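PDB 5V7P: protein-S-isoprenylcysteine O-methyltransferase from Tribolium castaneum, which catalyses the S-adenosyl-L-methionine-dependent methylation of isoprenylated C-terminal cysteine residues of proteins. Local coordinates for residues Tyr104-Ala109 against Ser122-His127; Gly93-Val98 against Ile224-Pro229. All blocks are in the same frame, centred on the assembly; numbering follows the deposited sequence.

How the contacts relate
Both contacts start on helix 90-113 of this all-helical membrane enzyme. Following the chain, residues 93-98 come first and residues 104-109 follow on the same helix. Contact 1 closes first: after 12 intervening residues, 122-127 return to pack on 104-109. This is a short local loop, just before helix 129-148. Contact 2 closes much later, when residues 224-229, at the C-terminal side of helix 210-225, reach 93-98, 125 residues on. Contact 1 therefore nests within the larger loop. The two centres lie about 19 Å apart and the contacts do not touch. One bound MPG lipid touches both, its tail at contact 1 and its polar head at contact 2.

Contact 1: residues Tyr104-Ala109 against Ser122-His127; sequences YSEFLA and SFVINH. With MPG ([(Z)-octadec-9-enyl] (2R)-2,3-bis(oxidanyl)propanoate), chain B.
Phe107 holds CG anti to its backbone N (chi1 180°), whereas Phe123 holds CG beside its own N (chi1 -70°), and the two rings meet in an offset stack. The stack joins transmembrane helix 90-113 to the connection that leads to helix 129-148, in a multi-helix membrane fold. Ser122 and Phe123 of this connection are 3-10. The ring centroids are 4.2 Å apart and the planes differ by 15°. CD2 of Phe107 lies over one face of Phe123, toward the rim, 3.4 Å from its CE2. CB of Phe107 also covers that ring in a CH-pi contact, 3.8 Å from the centroid. Tyr104 CD1 meets Phe123 CE1 edge to edge. Helices 4-29 and 59-84 also pack on this aromatic group.

Glu106 uses its aliphatic part here: CG touches Val124 CG1 at 3.7 Å. The buried carboxylate has its polar partners outside the two segments. OE2 forms salt bridges with Arg173 and Lys174, and OE1 bonds to His186 NE2.

Val124 and Asn126 line the MPG tail. Val124 CG2 lies 3.7 Å from MPG C15.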
loop_
_atom_site.group_PDB
_atom_site.type_symbol
_atom_site.label_atom_id
_atom_site.label_comp_id
_atom_site.label_asym_id
_atom_site.label_seq_id
_atom_site.Cartn_x
_atom_site.Cartn_y
_atom_site.Cartn_z
ATOM N N TYR A 104 -10.853 2.922 0.727
ATOM C CA TYR A 104 -11.603 3.851 -0.111
ATOM C C TYR A 104 -11.100 5.278 0.062
ATOM O O TYR A 104 -10.799 5.964 -0.922
ATOM C CB TYR A 104 -13.098 3.793 0.195
ATOM C CG TYR A 104 -13.820 4.894 -0.539
ATOM C CD1 TYR A 104 -13.927 4.867 -1.923
ATOM C CD2 TYR A 104 -14.349 5.983 0.138
ATOM C CE1 TYR A 104 -14.559 5.876 -2.607
ATOM C CE2 TYR A 104 -14.987 6.999 -0.542
ATOM C CZ TYR A 104 -15.087 6.938 -1.915
ATOM O OH TYR A 104 -15.714 7.943 -2.605
ATOM N N SER A 105 -11.026 5.753 1.308
ATOM C CA SER A 105 -10.536 7.104 1.552
ATOM C C SER A 105 -9.142 7.301 0.974
ATOM O O SER A 105 -8.776 8.422 0.602
ATOM C CB SER A 105 -10.538 7.397 3.053
ATOM O OG SER A 105 -9.721 6.473 3.751
ATOM N N GLU A 106 -8.356 6.226 0.888
ATOM C CA GLU A 106 -7.052 6.308 0.237
ATOM C C GLU A 106 -7.203 6.648 -1.242
ATOM O O GLU A 106 -6.448 7.466 -1.780
ATOM C CB GLU A 106 -6.306 4.986 0.409
ATOM C CG GLU A 106 -4.834 5.055 0.064
ATOM C CD GLU A 106 -4.004 5.702 1.153
ATOM O OE1 GLU A 106 -2.834 6.046 0.880
ATOM O OE2 GLU A 106 -4.511 5.862 2.284
ATOM N N PHE A 107 -8.173 6.024 -1.915
ATOM C CA PHE A 107 -8.451 6.360 -3.306
ATOM C C PHE A 107 -8.954 7.791 -3.433
ATOM O O PHE A 107 -8.515 8.536 -4.316
ATOM C CB PHE A 107 -9.480 5.384 -3.881
ATOM C CG PHE A 107 -9.841 5.651 -5.316
ATOM C CD1 PHE A 107 -10.807 6.591 -5.642
ATOM C CD2 PHE A 107 -9.223 4.955 -6.340
ATOM C CE1 PHE A 107 -11.140 6.837 -6.961
ATOM C CE2 PHE A 107 -9.555 5.195 -7.659
ATOM C CZ PHE A 107 -10.514 6.138 -7.969
ATOM N N LEU A 108 -9.879 8.191 -2.560
ATOM C CA LEU A 108 -10.453 9.528 -2.657
ATOM C C LEU A 108 -9.395 10.597 -2.427
ATOM O O LEU A 108 -9.386 11.629 -3.108
ATOM C CB LEU A 108 -11.598 9.672 -1.655
ATOM C CG LEU A 108 -12.526 10.880 -1.801
ATOM C CD1 LEU A 108 -13.174 10.923 -3.175
ATOM C CD2 LEU A 108 -13.596 10.843 -0.716
ATOM N N ALA A 109 -8.487 10.365 -1.477
ATOM C CA ALA A 109 -7.417 11.326 -1.224
ATOM C C ALA A 109 -6.579 11.553 -2.477
ATOM O O ALA A 109 -6.288 12.697 -2.844
ATOM C CB ALA A 109 -6.544 10.842 -0.065
ATOM N N SER A 122 -4.772 2.950 -6.626
ATOM C CA SER A 122 -4.965 3.955 -5.589
ATOM C C SER A 122 -5.796 3.433 -4.424
ATOM O O SER A 122 -5.740 4.012 -3.334
ATOM C CB SER A 122 -5.617 5.200 -6.190
ATOM O OG SER A 122 -4.800 5.755 -7.206
ATOM N N PHE A 123 -6.571 2.362 -4.626
ATOM C CA PHE A 123 -7.208 1.678 -3.506
ATOM C C PHE A 123 -6.201 0.940 -2.634
ATOM O O PHE A 123 -6.588 0.400 -1.591
ATOM C CB PHE A 123 -8.264 0.696 -4.014
ATOM C CG PHE A 123 -9.477 1.359 -4.601
ATOM C CD1 PHE A 123 -10.416 1.960 -3.782
ATOM C CD2 PHE A 123 -9.686 1.371 -5.970
ATOM C CE1 PHE A 123 -11.534 2.566 -4.315
ATOM C CE2 PHE A 123 -10.806 1.977 -6.509
ATOM C CZ PHE A 123 -11.730 2.574 -5.679
ATOM N N VAL A 124 -4.937 0.884 -3.055
ATOM C CA VAL A 124 -3.818 0.386 -2.258
ATOM C C VAL A 124 -4.111 -0.997 -1.683
ATOM O O VAL A 124 -3.706 -1.316 -0.560
ATOM C CB VAL A 124 -3.446 1.401 -1.153
ATOM C CG1 VAL A 124 -4.411 1.392 0.050
ATOM C CG2 VAL A 124 -2.014 1.196 -0.700
ATOM N N ILE A 125 -4.772 -1.845 -2.466
ATOM C CA ILE A 125 -5.096 -3.203 -2.039
ATOM C C ILE A 125 -4.014 -4.158 -2.534
ATOM O O ILE A 125 -3.682 -4.181 -3.724
ATOM C CB ILE A 125 -6.484 -3.628 -2.550
ATOM C CG1 ILE A 125 -7.535 -2.575 -2.175
ATOM C CG2 ILE A 125 -6.862 -4.989 -1.969
ATOM C CD1 ILE A 125 -8.938 -2.863 -2.691
ATOM N N ASN A 126 -3.457 -4.937 -1.611
ATOM C CA ASN A 126 -2.536 -6.028 -1.912
ATOM C C ASN A 126 -3.266 -7.318 -1.572
ATOM O O ASN A 126 -3.666 -7.492 -0.417
ATOM C CB ASN A 126 -1.248 -5.893 -1.096
ATOM C CG ASN A 126 -0.004 -5.813 -1.954
ATOM O OD1 ASN A 126 -0.074 -5.829 -3.181
ATOM N ND2 ASN A 126 1.149 -5.713 -1.305
ATOM N N HIS A 127 -3.450 -8.235 -2.532
ATOM C CA HIS A 127 -2.783 -8.381 -3.833
ATOM C C HIS A 127 -1.260 -8.486 -3.679
ATOM O O HIS A 127 -0.502 -7.946 -4.483
ATOM C CB HIS A 127 -3.170 -7.274 -4.832
ATOM C CG HIS A 127 -4.605 -7.307 -5.250
ATOM N ND1 HIS A 127 -5.646 -7.369 -4.348
ATOM C CD2 HIS A 127 -5.173 -7.283 -6.478
ATOM C CE1 HIS A 127 -6.794 -7.392 -5.001
ATOM N NE2 HIS A 127 -6.535 -7.341 -6.296
HETATM C C2 MPG B . -0.373 -7.076 7.383
HETATM C C3 MPG B . 0.219 -6.018 8.306
HETATM C C4 MPG B . 1.003 -4.971 7.521
HETATM C C5 MPG B . 1.328 -3.811 8.435
HETATM C C6 MPG B . 2.243 -2.845 7.700
HETATM C C7 MPG B . 1.569 -2.191 6.497
HETATM C C8 MPG B . 2.628 -2.056 5.417
HETATM C C9 MPG B . 2.143 -1.057 4.370
HETATM C C10 MPG B . 1.840 -1.389 3.136
HETATM C C11 MPG B . 1.941 -2.817 2.597
HETATM C C12 MPG B . 0.899 -3.015 1.506
HETATM C C13 MPG B . 1.261 -2.204 0.268
HETATM C C14 MPG B . -0.004 -2.006 -0.554
HETATM C C15 MPG B . 0.345 -1.421 -1.921
HETATM C C16 MPG B . -0.288 -2.256 -3.031
HETATM O O1 MPG B . -2.645 -6.476 7.054
HETATM C C1 MPG B . -1.406 -6.488 6.423
HETATM C CXD MPG B . -4.649 -5.092 7.655
HETATM O O2 MPG B . -4.884 -4.364 8.825
HETATM C C21 MPG B . -5.298 -6.478 7.789
HETATM O O3 MPG B . -5.717 -6.687 9.107
HETATM O O4 MPG B . -2.435 -4.294 7.581
HETATM C CX3 MPG B . -3.148 -5.230 7.434
#

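Contact 2: residues Gly93-Val98 against Ile224-Pro229; sequences GGYMSV and IILINP. With MPG ([(Z)-octadec-9-enyl] (2R)-2,3-bis(oxidanyl)propanoate), chain B.
Tyr95, on transmembrane helix 90-113, packs against Ile225 and Leu226 where helix 210-225 finishes in a Schellman motif. Ile227 takes the positive phi (49°) of that motif. No hydrogen bond joins the two segments, so the contact between them is apolar packing.

The CH-pi contact comes from Leu226. Tyr95 holds CG anti to its backbone N (chi1 157°), which places the start of the ring beside this leucine. Leu226 CD2 sits over one face of the Tyr95 ring, 3.9 Å from the centroid and 15° off the normal. The other methyl, CD1, is at the base of the ring, 3.4 Å from Tyr95 CB. Leu226 thus spans Tyr95 from CB to the ring face.

Aliphatic contacts continue along the helix. Ile225 CG2 lies 4.0 Å from Tyr95 CB and 3.9 Å from Tyr95 N. Ile225 CD1 and Val98 CG2 meet tip to tip, also at 4.0 Å. Leu163 of helix 156-180 touches both Ile225 and Val98.

The polar contacts reach outside the two segments. In the turn, Lys153 NZ bonds to Leu226 O, Ile227 O and Asn228 OD1, so one lysine nitrogen gathers three oxygens. At the tip of Tyr95, the hydroxyl bonds to Trp139 NE1 and to the lipid MPG. MPG is also held by Thr222 OG1. Its O3 lies at the edge of the Tyr95 ring, in plane, and Tyr95 OH is 2.9 Å from MPG O3.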
loop_
_atom_site.group_PDB
_atom_site.type_symbol
_atom_site.label_atom_id
_atom_site.label_comp_id
_atom_site.label_asym_id
_atom_site.label_seq_id
_atom_site.Cartn_x
_atom_site.Cartn_y
_atom_site.Cartn_z
ATOM N N GLY A 93 -16.809 -6.847 13.192
ATOM C CA GLY A 93 -17.535 -5.890 12.373
ATOM C C GLY A 93 -16.848 -4.540 12.302
ATOM O O GLY A 93 -16.728 -3.950 11.226
ATOM N N GLY A 94 -16.393 -4.029 13.448
ATOM C CA GLY A 94 -15.686 -2.759 13.446
ATOM C C GLY A 94 -14.384 -2.825 12.674
ATOM O O GLY A 94 -13.984 -1.856 12.024
ATOM N N TYR A 95 -13.705 -3.971 12.733
ATOM C CA TYR A 95 -12.481 -4.154 11.960
ATOM C C TYR A 95 -12.764 -4.087 10.464
ATOM O O TYR A 95 -12.046 -3.417 9.713
ATOM C CB TYR A 95 -11.834 -5.487 12.335
ATOM C CG TYR A 95 -10.906 -6.046 11.281
ATOM C CD1 TYR A 95 -9.581 -5.645 11.212
ATOM C CD2 TYR A 95 -11.356 -6.984 10.358
ATOM C CE1 TYR A 95 -8.730 -6.155 10.252
ATOM C CE2 TYR A 95 -10.510 -7.499 9.392
ATOM C CZ TYR A 95 -9.198 -7.081 9.344
ATOM O OH TYR A 95 -8.346 -7.587 8.389
ATOM N N MET A 96 -13.811 -4.782 10.012
ATOM C CA MET A 96 -14.172 -4.737 8.599
ATOM C C MET A 96 -14.427 -3.308 8.140
ATOM O O MET A 96 -13.968 -2.900 7.067
ATOM C CB MET A 96 -15.407 -5.597 8.345
ATOM C CG MET A 96 -15.172 -7.087 8.496
ATOM S SD MET A 96 -16.708 -8.032 8.502
ATOM C CE MET A 96 -17.510 -7.436 7.015
ATOM N N SER A 97 -15.159 -2.531 8.940
ATOM C CA SER A 97 -15.498 -1.168 8.542
ATOM C C SER A 97 -14.258 -0.283 8.482
ATOM O O SER A 97 -14.097 0.503 7.540
ATOM C CB SER A 97 -16.529 -0.590 9.508
ATOM O OG SER A 97 -17.696 -1.391 9.531
ATOM N N VAL A 98 -13.377 -0.390 9.480
ATOM C CA VAL A 98 -12.129 0.368 9.466
ATOM C C VAL A 98 -11.334 0.056 8.206
ATOM O O VAL A 98 -10.772 0.952 7.565
ATOM C CB VAL A 98 -11.319 0.068 10.742
ATOM C CG1 VAL A 98 -9.858 0.488 10.596
ATOM C CG2 VAL A 98 -11.944 0.774 11.939
ATOM N N ILE A 224 -5.297 -4.518 17.321
ATOM C CA ILE A 224 -5.809 -4.217 18.652
ATOM C C ILE A 224 -7.331 -4.265 18.646
ATOM O O ILE A 224 -7.957 -4.742 19.602
ATOM C CB ILE A 224 -5.282 -2.854 19.140
ATOM C CG1 ILE A 224 -3.749 -2.880 19.191
ATOM C CG2 ILE A 224 -5.875 -2.516 20.510
ATOM C CD1 ILE A 224 -3.105 -1.591 19.671
ATOM N N ILE A 225 -7.952 -3.781 17.568
ATOM C CA ILE A 225 -9.397 -3.930 17.421
ATOM C C ILE A 225 -9.779 -5.391 17.600
ATOM O O ILE A 225 -10.640 -5.734 18.416
ATOM C CB ILE A 225 -9.863 -3.391 16.055
ATOM C CG1 ILE A 225 -9.527 -1.903 15.932
ATOM C CG2 ILE A 225 -11.366 -3.624 15.864
ATOM C CD1 ILE A 225 -9.846 -1.299 14.576
ATOM N N LEU A 226 -9.114 -6.274 16.854
ATOM C CA LEU A 226 -9.401 -7.703 16.876
ATOM C C LEU A 226 -8.964 -8.385 18.167
ATOM O O LEU A 226 -9.343 -9.540 18.390
ATOM C CB LEU A 226 -8.711 -8.376 15.680
ATOM C CG LEU A 226 -9.517 -8.817 14.453
ATOM C CD1 LEU A 226 -10.810 -8.039 14.260
ATOM C CD2 LEU A 226 -8.652 -8.687 13.209
ATOM N N ILE A 227 -8.188 -7.711 19.011
ATOM C CA ILE A 227 -7.623 -8.331 20.205
ATOM C C ILE A 227 -6.968 -9.648 19.799
ATOM O O ILE A 227 -7.295 -10.712 20.333
ATOM C CB ILE A 227 -8.691 -8.538 21.297
ATOM C CG1 ILE A 227 -9.490 -7.242 21.498
ATOM C CG2 ILE A 227 -8.032 -8.977 22.607
ATOM C CD1 ILE A 227 -10.509 -7.281 22.627
ATOM N N ASN A 228 -6.047 -9.579 18.832
ATOM C CA ASN A 228 -5.292 -10.737 18.377
ATOM C C ASN A 228 -3.905 -10.697 19.008
ATOM O O ASN A 228 -3.035 -9.951 18.532
ATOM C CB ASN A 228 -5.187 -10.746 16.848
ATOM C CG ASN A 228 -6.437 -11.285 16.176
ATOM O OD1 ASN A 228 -7.217 -12.018 16.780
ATOM N ND2 ASN A 228 -6.625 -10.930 14.910
ATOM N N PRO A 229 -3.635 -11.474 20.064
ATOM C CA PRO A 229 -2.319 -11.381 20.719
ATOM C C PRO A 229 -1.161 -11.858 19.858
ATOM O O PRO A 229 -0.014 -11.490 20.140
ATOM C CB PRO A 229 -2.483 -12.257 21.969
ATOM C CG PRO A 229 -3.598 -13.185 21.643
ATOM C CD PRO A 229 -4.527 -12.424 20.750
HETATM C C2 MPG B . -0.373 -7.076 7.383
HETATM C C3 MPG B . 0.219 -6.018 8.306
HETATM C C4 MPG B . 1.003 -4.971 7.521
HETATM C C5 MPG B . 1.328 -3.811 8.435
HETATM C C6 MPG B . 2.243 -2.845 7.700
HETATM C C7 MPG B . 1.569 -2.191 6.497
HETATM C C8 MPG B . 2.628 -2.056 5.417
HETATM C C9 MPG B . 2.143 -1.057 4.370
HETATM C C10 MPG B . 1.840 -1.389 3.136
HETATM C C11 MPG B . 1.941 -2.817 2.597
HETATM C C12 MPG B . 0.899 -3.015 1.506
HETATM C C13 MPG B . 1.261 -2.204 0.268
HETATM C C14 MPG B . -0.004 -2.006 -0.554
HETATM C C15 MPG B . 0.345 -1.421 -1.921
HETATM C C16 MPG B . -0.288 -2.256 -3.031
HETATM O O1 MPG B . -2.645 -6.476 7.054
HETATM C C1 MPG B . -1.406 -6.488 6.423
HETATM C CXD MPG B . -4.649 -5.092 7.655
HETATM O O2 MPG B . -4.884 -4.364 8.825
HETATM C C21 MPG B . -5.298 -6.478 7.789
HETATM O O3 MPG B . -5.717 -6.687 9.107
HETATM O O4 MPG B . -2.435 -4.294 7.581
HETATM C CX3 MPG B . -3.148 -5.230 7.434
#